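Long-range contacts in penicillin-binding protein 1A (Mycobacterium tuberculosis, PDB 5CXW), which polymerises and cross-links peptidoglycan for the cell wall, its C-terminal transpeptidase domain, modelled here, being the penicillin-sensitive part: residues 170-174 with 187-191; 175-179 with 216-220; 97-103 with 150-155. All blocks are in the same frame, centred on the assembly; numbering follows the deposited sequence. Where two conformers were deposited one is given.

Contact 1: residues 170-174 with 187-191; sequences ADAAH and HTLSE
Leu-189 and His-174 carry this contact, in which a loop of the transpeptidase domain closes back over helix 165-176, the helix the chain left a dozen residues earlier. The imidazole of His-174 leans out from the helix with CG anti to its own carbonyl carbon (chi1 -74°), which carries the ring across to the loop. There CD1 of Leu-189 lies over one face, a CH-pi contact of 3.8 Å from that methyl carbon to the centroid of the His-174 ring, displaced slightly toward the rim. Leu-189 sits at positive phi, where the loop turns and sends its side chain toward the helix. Its CD1 methyl reaches past the ring to CB of Ala-173, at 3.8 Å, while Leu-189 CB rests 4.1 Å from CB of Ala-170, one helical turn before His-174. The His-174 ring is fixed a second way, at its edge: NE2 donates to OG1 of Thr-188. That hydroxyl is also hydrogen-bonded to the carbonyl O of Ala-179, so it ties the loop to the chain just beyond the helix. The bond from His-174 NE2 to Thr-188 OG1 measures 2.8 Å, with 161° at the hydrogen and OG1 only 7° out of the ring plane.

Contact 2: residues 175-179 with 216-220; sequences QAGIA and SAYAT
Ala-176 and Gly-177 press the end of helix 165-176 against helix 211-222, and the apolar packing centres on Ala-217. CB of Ala-217 stands 3.9 Å from CB of Ala-176 and 3.6 Å from CD1 of Ile-178. Although the CB of Ile-178 heads away from helix 211-222, chi1 and chi2 both near -60° swing CD1 round onto the alanine. Phe-102, from helix 100-109, covers both Ala-176 and Ala-217 on this apolar side. Such closeness is possible because the helix stops here in a Schellman motif: Gly-177, at positive phi and with no side chain on this face, brings its CA within 4.6 Å of the CA of Ala-217. The carbonyl of Ala-176 is engaged twice. OG1 of Thr-220 donates to Ala-176 O at 2.7 Å, making 155° at the oxygen and tilted 21° from the carbonyl plane, while the CA-H of Ala-217 points at the same atom. On the Ser-216 side of Gly-177 the fit slackens and water takes over. Gly-177 O and Ser-216 OG are 4.2 Å apart, and a single water molecule joins them, donating to the carbonyl and hydrogen-bonded at 2.7 Å to Ser-216 OG.

Contact 3: residues 97-103 with 150-155; sequences SSFKVFA and SLNTSY. With 35P ((2R,4S)-5,5-dimethyl-2-{(1R)-2-oxo-1-[(phenoxyacetyl)amino]ethyl}-1,3-thiazolidine-4-carboxylic acid), chain C.
Ser-97 lies in a 3-10 segment that leads into helix 100-109, while Ser-150, at positive phi, ends helix 143-149 in a Schellman motif before helix 152-161. The backbones stay 6.8 Å apart between the CA atoms of Ser-97 and Ser-150. The Lys-100 chain, extended beyond CG, bridges the gap, passing Tyr-155 at a slant with CD2 of that ring 3.8 Å from Lys-100 CB, and delivers NZ among three polar groups. Lys-100 NZ donates to Ser-150 OG at 2.9 Å and to Asn-152 OD1 at 3.0 Å, the latter in the carbonyl plane on a lone pair, and weakly to Ser-97 OG. This fits the SxxK and SxN motifs of penicillin-binding transpeptidases, caught here as the acyl-enzyme: Ser-97 OG is covalently joined to C6 of the opened penicillin V at 1.3 Å. Ser-97 N donates to the acyl carbonyl oxygen O17, as expected of one arm of an oxyanion hole. The thiazolidine N7 donates to Ser-97 OG and, at 3.0 Å, to Ser-150 OG, while Asn-152 ND2 weakly holds the amide oxygen O18. The ring nitrogen thus meets the hydroxyl held by Lys-100 and Lys-291, consistent with a proton relay through Ser-150 during acylation.

All three contacts are largely buried, but they lie at different depths: the centre of contact 2 is about 8 Å from the chain's centre, those of contacts 3 and 1 about 13 and 15 Å. Contacts 1 and 2 use successive parts of helix 165-176 and join through a probable backbone hydrogen bond from Ile-178 N to Ala-173 O. Phe-99 and Phe-102, in the segment of contact 3 that carries Ser-97, both pack on Ala-173 of contact 1, and Phe-102 is the element shared by all three; Tyr-218 OH bonds Ser-98 O. Chemistry follows place: a ring and methyls under a loop in 1, small residues between helices in 2, lysine, hydroxyls and bound antibiotic in 3.

Contact 1: residues 170-174 with 187-191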
loop_
_atom_site.group_PDB
_atom_site.type_symbol
_atom_site.label_atom_id
_atom_site.label_comp_id
_atom_site.label_asym_id
_atom_site.label_seq_id
_atom_site.Cartn_x
_atom_site.Cartn_y
_atom_site.Cartn_z
ATOM N N ALA A 170 9.065 -11.548 -3.065
ATOM C CA ALA A 170 9.919 -10.367 -2.972
ATOM C C ALA A 170 10.182 -9.764 -4.346
ATOM O O ALA A 170 10.159 -8.537 -4.501
ATOM C CB ALA A 170 11.260 -10.704 -2.350
ATOM N N ASP A 171 10.481 -10.607 -5.319
ATOM C CA ASP A 171 10.717 -10.139 -6.687
ATOM C C ASP A 171 9.514 -9.370 -7.224
ATOM O O ASP A 171 9.660 -8.297 -7.804
ATOM C CB ASP A 171 11.060 -11.306 -7.626
ATOM C CG ASP A 171 12.415 -11.930 -7.339
ATOM O OD1 ASP A 171 13.242 -11.414 -6.506
ATOM O OD2 ASP A 171 12.713 -12.992 -7.948
ATOM N N ALA A 172 8.336 -9.959 -7.085
ATOM C CA ALA A 172 7.119 -9.277 -7.527
ATOM C C ALA A 172 6.878 -7.940 -6.841
ATOM O O ALA A 172 6.487 -6.921 -7.488
ATOM C CB ALA A 172 5.911 -10.190 -7.337
ATOM N N ALA A 173 7.116 -7.909 -5.521
ATOM C CA ALA A 173 6.879 -6.712 -4.752
ATOM C C ALA A 173 7.854 -5.633 -5.162
ATOM O O ALA A 173 7.493 -4.491 -5.424
ATOM C CB ALA A 173 7.068 -7.032 -3.281
ATOM N N HIS A 174 9.134 -6.006 -5.258
ATOM C CA HIS A 174 10.119 -5.061 -5.767
ATOM C C HIS A 174 9.819 -4.544 -7.179
ATOM O O HIS A 174 9.918 -3.329 -7.422
ATOM C CB HIS A 174 11.513 -5.676 -5.720
ATOM C CG HIS A 174 12.066 -5.755 -4.331
ATOM N ND1 HIS A 174 12.843 -6.811 -3.935
ATOM C CD2 HIS A 174 12.080 -4.868 -3.305
ATOM C CE1 HIS A 174 13.248 -6.614 -2.692
ATOM N NE2 HIS A 174 12.826 -5.423 -2.298
ATOM N N HIS A 187 18.626 -3.319 2.473
ATOM C CA HIS A 187 18.111 -4.317 1.557
ATOM C C HIS A 187 16.740 -4.821 2.025
ATOM O O HIS A 187 16.652 -5.608 2.944
ATOM C CB HIS A 187 19.060 -5.481 1.493
ATOM C CG HIS A 187 20.436 -5.088 1.018
ATOM N ND1 HIS A 187 20.796 -5.093 -0.312
ATOM C CD2 HIS A 187 21.516 -4.659 1.701
ATOM C CE1 HIS A 187 22.056 -4.704 -0.425
ATOM N NE2 HIS A 187 22.504 -4.407 0.784
ATOM N N THR A 188 15.700 -4.308 1.429
ATOM C CA THR A 188 14.340 -4.677 1.873
ATOM C C THR A 188 13.976 -6.110 1.472
ATOM O O THR A 188 14.455 -6.636 0.443
ATOM C CB THR A 188 13.278 -3.738 1.328
ATOM O OG1 THR A 188 13.331 -3.736 -0.123
ATOM C CG2 THR A 188 13.480 -2.301 1.886
ATOM N N LEU A 189 13.083 -6.702 2.254
ATOM C CA LEU A 189 12.540 -8.031 1.962
ATOM C C LEU A 189 13.670 -9.106 1.887
ATOM O O LEU A 189 13.656 -9.986 1.037
ATOM C CB LEU A 189 11.714 -8.032 0.672
ATOM C CG LEU A 189 10.759 -6.868 0.454
ATOM C CD1 LEU A 189 9.975 -7.069 -0.810
ATOM C CD2 LEU A 189 9.818 -6.773 1.627
ATOM N N SER A 190 14.609 -8.989 2.821
ATOM C CA SER A 190 15.837 -9.790 2.875
ATOM C C SER A 190 16.041 -10.197 4.335
ATOM O O SER A 190 16.243 -9.345 5.208
ATOM C CB SER A 190 17.025 -8.946 2.377
ATOM O OG SER A 190 18.243 -9.648 2.500
ATOM N N GLU A 191 16.057 -11.494 4.609
ATOM C CA GLU A 191 16.169 -11.944 5.985
ATOM C C GLU A 191 17.490 -11.536 6.600
ATOM O O GLU A 191 17.518 -10.981 7.730
ATOM C CB GLU A 191 15.931 -13.448 6.108
ATOM C CG GLU A 191 15.847 -13.921 7.577
ATOM C CD GLU A 191 14.816 -13.180 8.496
ATOM O OE1 GLU A 191 13.845 -12.511 8.040
ATOM O OE2 GLU A 191 15.025 -13.255 9.743
#

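Contact 2: residues 175-179 with 216-220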
loop_
_atom_site.group_PDB
_atom_site.type_symbol
_atom_site.label_atom_id
_atom_site.label_comp_id
_atom_site.label_asym_id
_atom_site.label_seq_id
_atom_site.Cartn_x
_atom_site.Cartn_y
_atom_site.Cartn_z
ATOM N N GLN A 175 9.416 -5.420 -8.058
ATOM C CA GLN A 175 9.076 -5.040 -9.433
ATOM C C GLN A 175 7.862 -4.110 -9.474
ATOM O O GLN A 175 7.834 -3.185 -10.260
ATOM C CB GLN A 175 8.880 -6.302 -10.264
ATOM C CG GLN A 175 10.222 -7.027 -10.530
ATOM C CD GLN A 175 10.026 -8.438 -11.026
ATOM O OE1 GLN A 175 8.909 -8.834 -11.245
ATOM N NE2 GLN A 175 11.120 -9.212 -11.197
ATOM N N ALA A 176 6.913 -4.306 -8.569
ATOM C CA ALA A 176 5.726 -3.431 -8.478
ATOM C C ALA A 176 6.037 -2.031 -8.000
ATOM O O ALA A 176 5.256 -1.128 -8.267
ATOM C CB ALA A 176 4.663 -4.061 -7.588
ATOM N N GLY A 177 7.215 -1.855 -7.344
ATOM C CA GLY A 177 7.641 -0.574 -6.790
ATOM C C GLY A 177 7.912 -0.551 -5.322
ATOM O O GLY A 177 8.164 0.544 -4.792
ATOM N N ILE A 178 7.873 -1.677 -4.601
ATOM C CA ILE A 178 8.367 -1.678 -3.219
ATOM C C ILE A 178 9.839 -1.398 -3.287
ATOM O O ILE A 178 10.587 -2.122 -3.941
ATOM C CB ILE A 178 8.041 -2.976 -2.456
ATOM C CG1 ILE A 178 6.522 -3.278 -2.431
ATOM C CG2 ILE A 178 8.632 -2.903 -1.082
ATOM C CD1 ILE A 178 5.667 -2.189 -1.794
ATOM N N ALA A 179 10.293 -0.290 -2.704
ATOM C CA ALA A 179 11.691 0.121 -2.926
ATOM C C ALA A 179 12.628 -0.913 -2.334
ATOM O O ALA A 179 12.290 -1.568 -1.339
ATOM C CB ALA A 179 11.978 1.463 -2.278
ATOM N N SER A 216 2.623 3.337 -3.851
ATOM C CA SER A 216 3.285 3.298 -5.163
ATOM C C SER A 216 3.110 1.953 -5.833
ATOM O O SER A 216 2.798 1.872 -7.050
ATOM C CB SER A 216 4.762 3.632 -4.977
ATOM O OG SER A 216 5.503 3.473 -6.181
ATOM N N ALA A 217 3.350 0.852 -5.115
ATOM C CA ALA A 217 3.202 -0.469 -5.698
ATOM C C ALA A 217 1.766 -0.761 -6.160
ATOM O O ALA A 217 1.544 -1.356 -7.228
ATOM C CB ALA A 217 3.718 -1.568 -4.731
ATOM N N TYR A 218 0.800 -0.366 -5.363
ATOM C CA TYR A 218 -0.625 -0.528 -5.736
ATOM C C TYR A 218 -0.980 0.418 -6.925
ATOM O O TYR A 218 -1.762 0.052 -7.820
ATOM C CB TYR A 218 -1.534 -0.309 -4.564
ATOM C CG TYR A 218 -1.744 -1.465 -3.631
ATOM C CD1 TYR A 218 -0.665 -2.227 -3.139
ATOM C CD2 TYR A 218 -3.023 -1.806 -3.176
ATOM C CE1 TYR A 218 -0.875 -3.268 -2.236
ATOM C CE2 TYR A 218 -3.229 -2.783 -2.252
ATOM C CZ TYR A 218 -2.158 -3.517 -1.776
ATOM O OH TYR A 218 -2.342 -4.555 -0.842
ATOM N N ALA A 219 -0.293 1.585 -7.016
ATOM C CA ALA A 219 -0.444 2.463 -8.208
ATOM C C ALA A 219 -0.022 1.722 -9.484
ATOM O O ALA A 219 -0.662 1.832 -10.524
ATOM C CB ALA A 219 0.275 3.777 -8.004
ATOM N N THR A 220 1.029 0.909 -9.405
ATOM C CA THR A 220 1.478 0.156 -10.549
ATOM C C THR A 220 0.388 -0.821 -10.997
ATOM O O THR A 220 0.142 -1.004 -12.211
ATOM C CB THR A 220 2.801 -0.568 -10.203
ATOM O OG1 THR A 220 3.803 0.412 -9.912
ATOM C CG2 THR A 220 3.292 -1.469 -11.311
HETATM O O HOH W 1 8.052 3.099 -5.523
#

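Contact 3: residues 97-103 with 150-155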
loop_
_atom_site.group_PDB
_atom_site.type_symbol
_atom_site.label_atom_id
_atom_site.label_comp_id
_atom_site.label_asym_id
_atom_site.label_seq_id
_atom_site.Cartn_x
_atom_site.Cartn_y
_atom_site.Cartn_z
ATOM N N SER A 97 -1.342 -8.591 5.940
ATOM C CA SER A 97 -1.967 -9.217 4.783
ATOM C C SER A 97 -2.049 -8.319 3.568
ATOM O O SER A 97 -2.381 -8.823 2.486
ATOM C CB SER A 97 -3.359 -9.669 5.114
ATOM O OG SER A 97 -3.333 -10.708 6.114
ATOM N N SER A 98 -1.731 -7.032 3.688
ATOM C CA SER A 98 -1.735 -6.180 2.508
ATOM C C SER A 98 -0.629 -6.603 1.544
ATOM O O SER A 98 -0.667 -6.257 0.353
ATOM C CB SER A 98 -1.658 -4.704 2.865
ATOM O OG SER A 98 -0.458 -4.342 3.510
ATOM N N PHE A 99 0.349 -7.376 2.048
ATOM C CA PHE A 99 1.445 -7.816 1.217
ATOM C C PHE A 99 1.057 -9.047 0.369
ATOM O O PHE A 99 1.796 -9.392 -0.604
ATOM C CB PHE A 99 2.665 -8.160 2.066
ATOM C CG PHE A 99 3.950 -7.681 1.447
ATOM C CD1 PHE A 99 4.215 -6.337 1.415
ATOM C CD2 PHE A 99 4.855 -8.546 0.878
ATOM C CE1 PHE A 99 5.335 -5.852 0.827
ATOM C CE2 PHE A 99 6.023 -8.046 0.308
ATOM C CZ PHE A 99 6.248 -6.712 0.272
ATOM N N LYS A 100 -0.097 -9.687 0.658
ATOM C CA LYS A 100 -0.481 -10.875 -0.074
ATOM C C LYS A 100 -0.626 -10.639 -1.579
ATOM O O LYS A 100 -0.504 -11.587 -2.378
ATOM C CB LYS A 100 -1.823 -11.467 0.440
ATOM C CG LYS A 100 -1.709 -12.093 1.808
ATOM C CD LYS A 100 -3.025 -12.581 2.363
ATOM C CE LYS A 100 -2.775 -13.108 3.746
ATOM N NZ LYS A 100 -4.012 -13.412 4.376
ATOM N N VAL A 101 -0.997 -9.419 -1.955
ATOM C CA VAL A 101 -1.222 -9.088 -3.367
ATOM C C VAL A 101 0.025 -9.359 -4.159
ATOM O O VAL A 101 -0.054 -9.695 -5.336
ATOM C CB VAL A 101 -1.752 -7.644 -3.618
ATOM C CG1 VAL A 101 -2.990 -7.399 -2.823
ATOM C CG2 VAL A 101 -0.670 -6.599 -3.382
ATOM N N PHE A 102 1.208 -9.254 -3.532
ATOM C CA PHE A 102 2.446 -9.510 -4.294
ATOM C C PHE A 102 2.685 -10.985 -4.517
ATOM O O PHE A 102 3.293 -11.357 -5.532
ATOM C CB PHE A 102 3.651 -8.799 -3.624
ATOM C CG PHE A 102 3.392 -7.352 -3.467
ATOM C CD1 PHE A 102 3.100 -6.571 -4.587
ATOM C CD2 PHE A 102 3.351 -6.753 -2.237
ATOM C CE1 PHE A 102 2.783 -5.225 -4.461
ATOM C CE2 PHE A 102 3.038 -5.393 -2.115
ATOM C CZ PHE A 102 2.738 -4.631 -3.230
ATOM N N ALA A 103 2.227 -11.827 -3.591
ATOM C CA ALA A 103 2.209 -13.263 -3.856
ATOM C C ALA A 103 1.283 -13.587 -5.010
ATOM O O ALA A 103 1.537 -14.459 -5.839
ATOM C CB ALA A 103 1.852 -14.076 -2.645
ATOM N N SER A 150 -8.847 -13.237 3.144
ATOM C CA SER A 150 -7.517 -13.033 3.700
ATOM C C SER A 150 -7.037 -14.235 4.503
ATOM O O SER A 150 -6.756 -14.154 5.691
ATOM C CB SER A 150 -7.422 -11.726 4.467
ATOM O OG SER A 150 -6.051 -11.315 4.419
ATOM N N LEU A 151 -7.020 -15.363 3.803
ATOM C CA LEU A 151 -6.602 -16.596 4.452
ATOM C C LEU A 151 -5.094 -16.748 4.463
ATOM O O LEU A 151 -4.496 -16.948 3.414
ATOM C CB LEU A 151 -7.295 -17.786 3.810
ATOM C CG LEU A 151 -8.833 -17.663 3.785
ATOM C CD1 LEU A 151 -9.384 -18.865 3.020
ATOM C CD2 LEU A 151 -9.401 -17.555 5.151
ATOM N N ASN A 152 -4.487 -16.688 5.637
ATOM C CA ASN A 152 -3.029 -16.856 5.799
ATOM C C ASN A 152 -2.572 -18.227 5.301
ATOM O O ASN A 152 -1.510 -18.358 4.677
ATOM C CB ASN A 152 -2.617 -16.727 7.238
ATOM C CG ASN A 152 -2.598 -15.317 7.734
ATOM O OD1 ASN A 152 -3.094 -14.365 7.107
ATOM N ND2 ASN A 152 -2.010 -15.167 8.961
ATOM N N THR A 153 -3.346 -19.256 5.626
ATOM C CA THR A 153 -2.918 -20.631 5.338
ATOM C C THR A 153 -2.852 -20.802 3.802
ATOM O O THR A 153 -1.853 -21.315 3.241
ATOM C CB THR A 153 -3.903 -21.615 5.947
ATOM O OG1 THR A 153 -5.198 -21.305 5.461
ATOM C CG2 THR A 153 -3.866 -21.585 7.471
ATOM N N SER A 154 -3.888 -20.348 3.104
ATOM C CA SER A 154 -3.952 -20.514 1.656
ATOM C C SER A 154 -2.819 -19.762 0.965
ATOM O O SER A 154 -2.197 -20.260 0.019
ATOM C CB SER A 154 -5.278 -19.914 1.174
ATOM O OG SER A 154 -6.406 -20.525 1.805
ATOM N N TYR A 155 -2.537 -18.552 1.448
ATOM C CA TYR A 155 -1.486 -17.699 0.842
ATOM C C TYR A 155 -0.089 -18.282 1.143
ATOM O O TYR A 155 0.822 -18.120 0.348
ATOM C CB TYR A 155 -1.679 -16.183 1.174
ATOM C CG TYR A 155 -2.471 -15.630 0.014
ATOM C CD1 TYR A 155 -3.838 -15.883 -0.132
ATOM C CD2 TYR A 155 -1.845 -14.980 -1.008
ATOM C CE1 TYR A 155 -4.538 -15.495 -1.284
ATOM C CE2 TYR A 155 -2.486 -14.586 -2.166
ATOM C CZ TYR A 155 -3.839 -14.839 -2.316
ATOM O OH TYR A 155 -4.472 -14.518 -3.479
HETATM C C24 35P C . -2.774 -13.370 14.932
HETATM C C23 35P C . -2.769 -13.230 16.317
HETATM C C22 35P C . -3.073 -12.016 16.891
HETATM C C21 35P C . -3.399 -10.917 16.110
HETATM C C20 35P C . -3.416 -11.032 14.737
HETATM C C19 35P C . -3.111 -12.277 14.138
HETATM O O1 35P C . -3.125 -12.472 12.778
HETATM C C2 35P C . -3.707 -11.471 11.949
HETATM C C3 35P C . -3.876 -12.028 10.563
HETATM O O18 35P C . -4.006 -13.234 10.399
HETATM N N4 35P C . -3.894 -11.113 9.606
HETATM C C5 35P C . -4.115 -11.472 8.214
HETATM C C6 35P C . -3.512 -10.411 7.387
HETATM O O17 35P C . -3.253 -9.254 7.777
HETATM C C8 35P C . -5.646 -11.605 7.802
HETATM N N7 35P C . -5.894 -10.311 7.234
HETATM S S11 35P C . -6.833 -11.795 9.019
HETATM C C10 35P C . -7.582 -10.240 8.902
HETATM C C12 35P C . -7.831 -9.655 10.292
HETATM C C15 35P C . -8.909 -10.257 8.190
HETATM C C9 35P C . -6.535 -9.404 8.158
HETATM C C13 35P C . -6.953 -8.170 7.423
HETATM O O14 35P C . -7.157 -8.298 6.176
HETATM O O16 35P C . -7.019 -7.108 8.078
#